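Local coordinates for protein endo-b-1,4-glucanase (Nasutitermes takasagoensis, PDB 1KS8) that probably cleaves internal beta-1,4-glucosidic linkages in cellulose and related beta-glucans, as a family 9 glycoside hydrolase with an (alpha/alpha)6 fold, at residues Pro355-Pro367 and Trp374-Leu387. Residues are numbered along the deposited sequence; the frame is centred on the assembly and turned at random.
Sequences PTRPHHRSSSCPP and WNTFNSPDPNYHVL. With SO4 (sulfate ion), chain B.
Two backbone bonds, Asn383 N to Thr356 O (2.9 Å) and His385 N to Ser363 O (2.8 Å, N-H...O 163°), tie segment 374-387 to both ends of the turn that 355-367 makes between them. Asn383 fills that turn: its ND2 donates to Ser363 OG at 3.0 Å, within 1° of the amide plane, and to Pro358 O at 3.1 Å, while Arg405 donates to its OD1. With both ends of the amide engaged, its rotation is fixed. Ser363 OG also bonds His360 ND1 (2.9 Å), and this ring, its NE2 bonded to Gln19 OE1, caps the short, weakly bonded helix 361-364 by accepting from Ser363 N. Leu387 sets CD2 over the centre of one His360 face, 3.6 Å from the ring centroid. Arg357, extended from CG to NE, grips Pro380 O side-on with NE and NH2, the oxygen lying only 4° out of the guanidinium plane; its NH1 forms a salt bridge with Asp403, a predicted active-site residue. A leucine in place of Arg357 would probably leave Pro380 O without this paired grip and Asp403 without its cationic mate. On the same turn, His359 NE2 and both terminal nitrogens of Arg361 donate to a sulfate, probably from the crystallisation liquor; Arg361 NE donates to Phe126 O. The contact joins two largely irregular segments, each with one short helix, beside the predicted catalytic residues; Leu387 packs on Phe15 and Ala18 of helix 5-18.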
loop_
_atom_site.group_PDB
_atom_site.type_symbol
_atom_site.label_atom_id
_atom_site.label_comp_id
_atom_site.label_asym_id
_atom_site.label_seq_id
_atom_site.Cartn_x
_atom_site.Cartn_y
_atom_site.Cartn_z
ATOM N N PRO A 355 19.030 -6.065 -4.565
ATOM C CA PRO A 355 19.342 -4.713 -5.030
ATOM C C PRO A 355 19.988 -3.997 -3.848
ATOM O O PRO A 355 19.536 -4.160 -2.712
ATOM C CB PRO A 355 17.965 -4.130 -5.341
ATOM C CG PRO A 355 17.141 -5.337 -5.682
ATOM C CD PRO A 355 17.584 -6.329 -4.637
ATOM N N THR A 356 21.039 -3.225 -4.098
ATOM C CA THR A 356 21.685 -2.495 -3.015
ATOM C C THR A 356 21.629 -0.992 -3.251
ATOM O O THR A 356 22.071 -0.208 -2.412
ATOM C CB THR A 356 23.165 -2.904 -2.843
ATOM O OG1 THR A 356 23.915 -2.507 -3.998
ATOM C CG2 THR A 356 23.276 -4.408 -2.657
ATOM N N ARG A 357 21.070 -0.592 -4.390
ATOM C CA ARG A 357 20.972 0.822 -4.723
ATOM C C ARG A 357 19.537 1.263 -5.021
ATOM O O ARG A 357 19.260 1.857 -6.069
ATOM C CB ARG A 357 21.876 1.134 -5.921
ATOM C CG ARG A 357 23.336 0.762 -5.692
ATOM C CD ARG A 357 24.174 0.996 -6.938
ATOM N NE ARG A 357 25.596 0.731 -6.720
ATOM C CZ ARG A 357 26.122 -0.477 -6.545
ATOM N NH1 ARG A 357 25.349 -1.555 -6.562
ATOM N NH2 ARG A 357 27.428 -0.608 -6.353
ATOM N N PRO A 358 18.599 0.977 -4.106
ATOM C CA PRO A 358 17.223 1.402 -4.381
ATOM C C PRO A 358 17.147 2.919 -4.542
ATOM O O PRO A 358 17.919 3.657 -3.927
ATOM C CB PRO A 358 16.448 0.896 -3.160
ATOM C CG PRO A 358 17.480 0.890 -2.070
ATOM C CD PRO A 358 18.699 0.343 -2.779
ATOM N N HIS A 359 16.226 3.367 -5.390
ATOM C CA HIS A 359 16.007 4.792 -5.651
ATOM C C HIS A 359 15.316 5.309 -4.393
ATOM O O HIS A 359 14.099 5.509 -4.365
ATOM C CB HIS A 359 15.093 4.934 -6.866
ATOM C CG HIS A 359 14.942 6.339 -7.351
ATOM N ND1 HIS A 359 15.908 6.975 -8.099
ATOM C CD2 HIS A 359 13.937 7.232 -7.193
ATOM C CE1 HIS A 359 15.505 8.201 -8.381
ATOM N NE2 HIS A 359 14.313 8.382 -7.843
ATOM N N HIS A 360 16.113 5.563 -3.366
ATOM C CA HIS A 360 15.573 5.930 -2.067
ATOM C C HIS A 360 16.540 6.846 -1.323
ATOM O O HIS A 360 17.676 6.471 -1.029
ATOM C CB HIS A 360 15.353 4.609 -1.330
ATOM C CG HIS A 360 14.610 4.724 -0.041
ATOM N ND1 HIS A 360 15.247 4.873 1.172
ATOM C CD2 HIS A 360 13.288 4.637 0.234
ATOM C CE1 HIS A 360 14.349 4.866 2.140
ATOM N NE2 HIS A 360 13.151 4.724 1.598
ATOM N N ARG A 361 16.068 8.046 -1.009
ATOM C CA ARG A 361 16.890 9.044 -0.343
ATOM C C ARG A 361 17.415 8.728 1.050
ATOM O O ARG A 361 18.627 8.711 1.264
ATOM C CB ARG A 361 16.139 10.373 -0.305
ATOM C CG ARG A 361 15.951 10.993 -1.677
ATOM C CD ARG A 361 14.975 12.154 -1.629
ATOM N NE ARG A 361 14.823 12.808 -2.929
ATOM C CZ ARG A 361 14.168 12.293 -3.966
ATOM N NH1 ARG A 361 13.591 11.103 -3.875
ATOM N NH2 ARG A 361 14.080 12.985 -5.097
ATOM N N SER A 362 16.525 8.469 2.001
ATOM C CA SER A 362 16.989 8.239 3.363
ATOM C C SER A 362 17.984 7.099 3.527
ATOM O O SER A 362 18.945 7.229 4.285
ATOM C CB SER A 362 15.805 8.066 4.326
ATOM O OG SER A 362 15.086 6.876 4.088
ATOM N N SER A 363 17.784 5.994 2.820
ATOM C CA SER A 363 18.718 4.879 2.949
ATOM C C SER A 363 20.058 5.141 2.259
ATOM O O SER A 363 21.063 4.525 2.595
ATOM C CB SER A 363 18.100 3.583 2.404
ATOM O OG SER A 363 17.830 3.666 1.017
ATOM N N SER A 364 20.079 6.056 1.296
ATOM C CA SER A 364 21.319 6.356 0.582
ATOM C C SER A 364 22.275 7.211 1.407
ATOM O O SER A 364 23.481 7.234 1.163
ATOM C CB SER A 364 21.015 7.100 -0.719
ATOM O OG SER A 364 20.704 8.466 -0.467
ATOM N N CYS A 365 21.730 7.903 2.394
ATOM C CA CYS A 365 22.518 8.814 3.206
ATOM C C CYS A 365 23.386 8.259 4.316
ATOM O O CYS A 365 22.998 7.341 5.028
ATOM C CB CYS A 365 21.598 9.849 3.833
ATOM S SG CYS A 365 20.756 10.950 2.665
ATOM N N PRO A 366 24.589 8.828 4.475
ATOM C CA PRO A 366 25.485 8.376 5.538
ATOM C C PRO A 366 24.922 9.065 6.781
ATOM O O PRO A 366 24.036 9.917 6.670
ATOM C CB PRO A 366 26.832 8.951 5.113
ATOM C CG PRO A 366 26.438 10.247 4.461
ATOM C CD PRO A 366 25.251 9.827 3.615
ATOM N N PRO A 367 25.407 8.713 7.976
ATOM C CA PRO A 367 24.844 9.398 9.141
ATOM C C PRO A 367 25.352 10.829 9.265
ATOM O O PRO A 367 26.440 11.156 8.781
ATOM C CB PRO A 367 25.293 8.520 10.304
ATOM C CG PRO A 367 26.618 8.005 9.831
ATOM C CD PRO A 367 26.359 7.664 8.380
ATOM N N TRP A 374 22.928 15.632 -3.595
ATOM C CA TRP A 374 22.878 14.947 -4.878
ATOM C C TRP A 374 24.162 14.208 -5.226
ATOM O O TRP A 374 24.157 13.333 -6.090
ATOM C CB TRP A 374 22.485 15.919 -5.991
ATOM C CG TRP A 374 21.018 16.232 -5.962
ATOM C CD1 TRP A 374 20.417 17.325 -5.408
ATOM C CD2 TRP A 374 19.960 15.397 -6.450
ATOM N NE1 TRP A 374 19.050 17.221 -5.518
ATOM C CE2 TRP A 374 18.743 16.047 -6.154
ATOM C CE3 TRP A 374 19.924 14.158 -7.104
ATOM C CZ2 TRP A 374 17.499 15.500 -6.491
ATOM C CZ3 TRP A 374 18.685 13.614 -7.440
ATOM C CH2 TRP A 374 17.490 14.287 -7.131
ATOM N N ASN A 375 25.266 14.550 -4.567
ATOM C CA ASN A 375 26.506 13.834 -4.827
ATOM C C ASN A 375 26.354 12.426 -4.250
ATOM O O ASN A 375 26.952 11.473 -4.740
ATOM C CB ASN A 375 27.697 14.551 -4.188
ATOM C CG ASN A 375 28.013 15.868 -4.869
ATOM O OD1 ASN A 375 27.798 16.943 -4.309
ATOM N ND2 ASN A 375 28.517 15.788 -6.092
ATOM N N THR A 376 25.536 12.300 -3.206
ATOM C CA THR A 376 25.282 11.004 -2.582
ATOM C C THR A 376 24.474 10.162 -3.570
ATOM O O THR A 376 24.744 8.978 -3.765
ATOM C CB THR A 376 24.487 11.166 -1.266
ATOM O OG1 THR A 376 25.159 12.107 -0.420
ATOM C CG2 THR A 376 24.384 9.829 -0.533
ATOM N N PHE A 377 23.477 10.784 -4.192
ATOM C CA PHE A 377 22.654 10.112 -5.191
ATOM C C PHE A 377 23.553 9.617 -6.325
ATOM O O PHE A 377 23.375 8.516 -6.850
ATOM C CB PHE A 377 21.630 11.096 -5.766
ATOM C CG PHE A 377 20.956 10.614 -7.020
ATOM C CD1 PHE A 377 19.932 9.674 -6.963
ATOM C CD2 PHE A 377 21.351 11.097 -8.266
ATOM C CE1 PHE A 377 19.307 9.223 -8.125
ATOM C CE2 PHE A 377 20.735 10.654 -9.434
ATOM C CZ PHE A 377 19.710 9.715 -9.364
ATOM N N ASN A 378 24.526 10.450 -6.678
ATOM C CA ASN A 378 25.458 10.185 -7.769
ATOM C C ASN A 378 26.571 9.189 -7.424
ATOM O O ASN A 378 27.367 8.825 -8.288
ATOM C CB ASN A 378 26.057 11.526 -8.219
ATOM C CG ASN A 378 26.651 11.476 -9.614
ATOM O OD1 ASN A 378 26.063 10.910 -10.535
ATOM N ND2 ASN A 378 27.813 12.097 -9.781
ATOM N N SER A 379 26.620 8.740 -6.172
ATOM C CA SER A 379 27.649 7.797 -5.739
ATOM C C SER A 379 27.543 6.422 -6.390
ATOM O O SER A 379 26.455 5.866 -6.516
ATOM C CB SER A 379 27.605 7.623 -4.218
ATOM O OG SER A 379 28.534 6.635 -3.801
ATOM N N PRO A 380 28.683 5.858 -6.820
ATOM C CA PRO A 380 28.704 4.537 -7.456
ATOM C C PRO A 380 28.519 3.440 -6.408
ATOM O O PRO A 380 28.161 2.308 -6.729
ATOM C CB PRO A 380 30.094 4.479 -8.088
ATOM C CG PRO A 380 30.448 5.918 -8.299
ATOM C CD PRO A 380 29.966 6.549 -7.025
ATOM N N ASP A 381 28.762 3.799 -5.152
ATOM C CA ASP A 381 28.652 2.865 -4.037
ATOM C C ASP A 381 27.209 2.495 -3.720
ATOM O O ASP A 381 26.277 3.219 -4.070
ATOM C CB ASP A 381 29.280 3.478 -2.782
ATOM C CG ASP A 381 30.717 3.909 -2.995
ATOM O OD1 ASP A 381 31.280 4.548 -2.081
ATOM O OD2 ASP A 381 31.280 3.611 -4.067
ATOM N N PRO A 382 27.006 1.345 -3.059
ATOM C CA PRO A 382 25.653 0.918 -2.701
ATOM C C PRO A 382 25.090 1.883 -1.658
ATOM O O PRO A 382 25.849 2.602 -1.001
ATOM C CB PRO A 382 25.873 -0.484 -2.135
ATOM C CG PRO A 382 27.263 -0.419 -1.581
ATOM C CD PRO A 382 28.002 0.335 -2.656
ATOM N N ASN A 383 23.768 1.919 -1.518
ATOM C CA ASN A 383 23.150 2.795 -0.529
ATOM C C ASN A 383 23.783 2.503 0.824
ATOM O O ASN A 383 23.927 1.342 1.210
ATOM C CB ASN A 383 21.639 2.552 -0.467
ATOM C CG ASN A 383 20.893 3.226 -1.600
ATOM O OD1 ASN A 383 21.415 3.371 -2.704
ATOM N ND2 ASN A 383 19.655 3.634 -1.335
ATOM N N TYR A 384 24.158 3.559 1.536
ATOM C CA TYR A 384 24.805 3.421 2.835
ATOM C C TYR A 384 24.054 2.489 3.782
ATOM O O TYR A 384 24.659 1.620 4.411
ATOM C CB TYR A 384 24.982 4.801 3.476
ATOM C CG TYR A 384 25.809 4.782 4.740
ATOM C CD1 TYR A 384 25.240 4.427 5.959
ATOM C CD2 TYR A 384 27.166 5.105 4.712
ATOM C CE1 TYR A 384 25.997 4.395 7.126
ATOM C CE2 TYR A 384 27.937 5.074 5.876
ATOM C CZ TYR A 384 27.340 4.720 7.079
ATOM O OH TYR A 384 28.082 4.697 8.241
ATOM N N HIS A 385 22.742 2.673 3.885
ATOM C CA HIS A 385 21.916 1.834 4.747
ATOM C C HIS A 385 21.190 0.789 3.913
ATOM O O HIS A 385 20.693 1.087 2.826
ATOM C CB HIS A 385 20.847 2.660 5.467
ATOM C CG HIS A 385 21.383 3.812 6.256
ATOM N ND1 HIS A 385 22.135 3.648 7.400
ATOM C CD2 HIS A 385 21.251 5.148 6.080
ATOM C CE1 HIS A 385 22.441 4.835 7.894
ATOM N NE2 HIS A 385 21.917 5.762 7.112
ATOM N N VAL A 386 21.131 -0.435 4.422
ATOM C CA VAL A 386 20.411 -1.492 3.734
ATOM C C VAL A 386 18.930 -1.246 4.022
ATOM O O VAL A 386 18.526 -1.128 5.181
ATOM C CB VAL A 386 20.827 -2.885 4.259
ATOM C CG1 VAL A 386 19.904 -3.958 3.698
ATOM C CG2 VAL A 386 22.265 -3.171 3.856
ATOM N N LEU A 387 18.128 -1.157 2.966
ATOM C CA LEU A 387 16.698 -0.900 3.115
ATOM C C LEU A 387 15.950 -2.221 3.239
ATOM O O LEU A 387 15.163 -2.606 2.371
ATOM C CB LEU A 387 16.191 -0.102 1.912
ATOM C CG LEU A 387 14.763 0.439 1.987
ATOM C CD1 LEU A 387 14.608 1.361 3.194
ATOM C CD2 LEU A 387 14.458 1.197 0.701
HETATM S S SO4 B . 11.577 10.659 -7.029
HETATM O O1 SO4 B . 12.270 9.907 -8.278
HETATM O O2 SO4 B . 12.210 11.960 -6.980
HETATM O O3 SO4 B . 10.279 10.723 -7.213
HETATM O O4 SO4 B . 12.000 9.882 -5.892
HETATM O O HOH W 1 22.332 -0.965 0.294
HETATM O O HOH W 2 24.492 5.674 -0.612
HETATM O O HOH W 3 21.558 8.591 7.370
#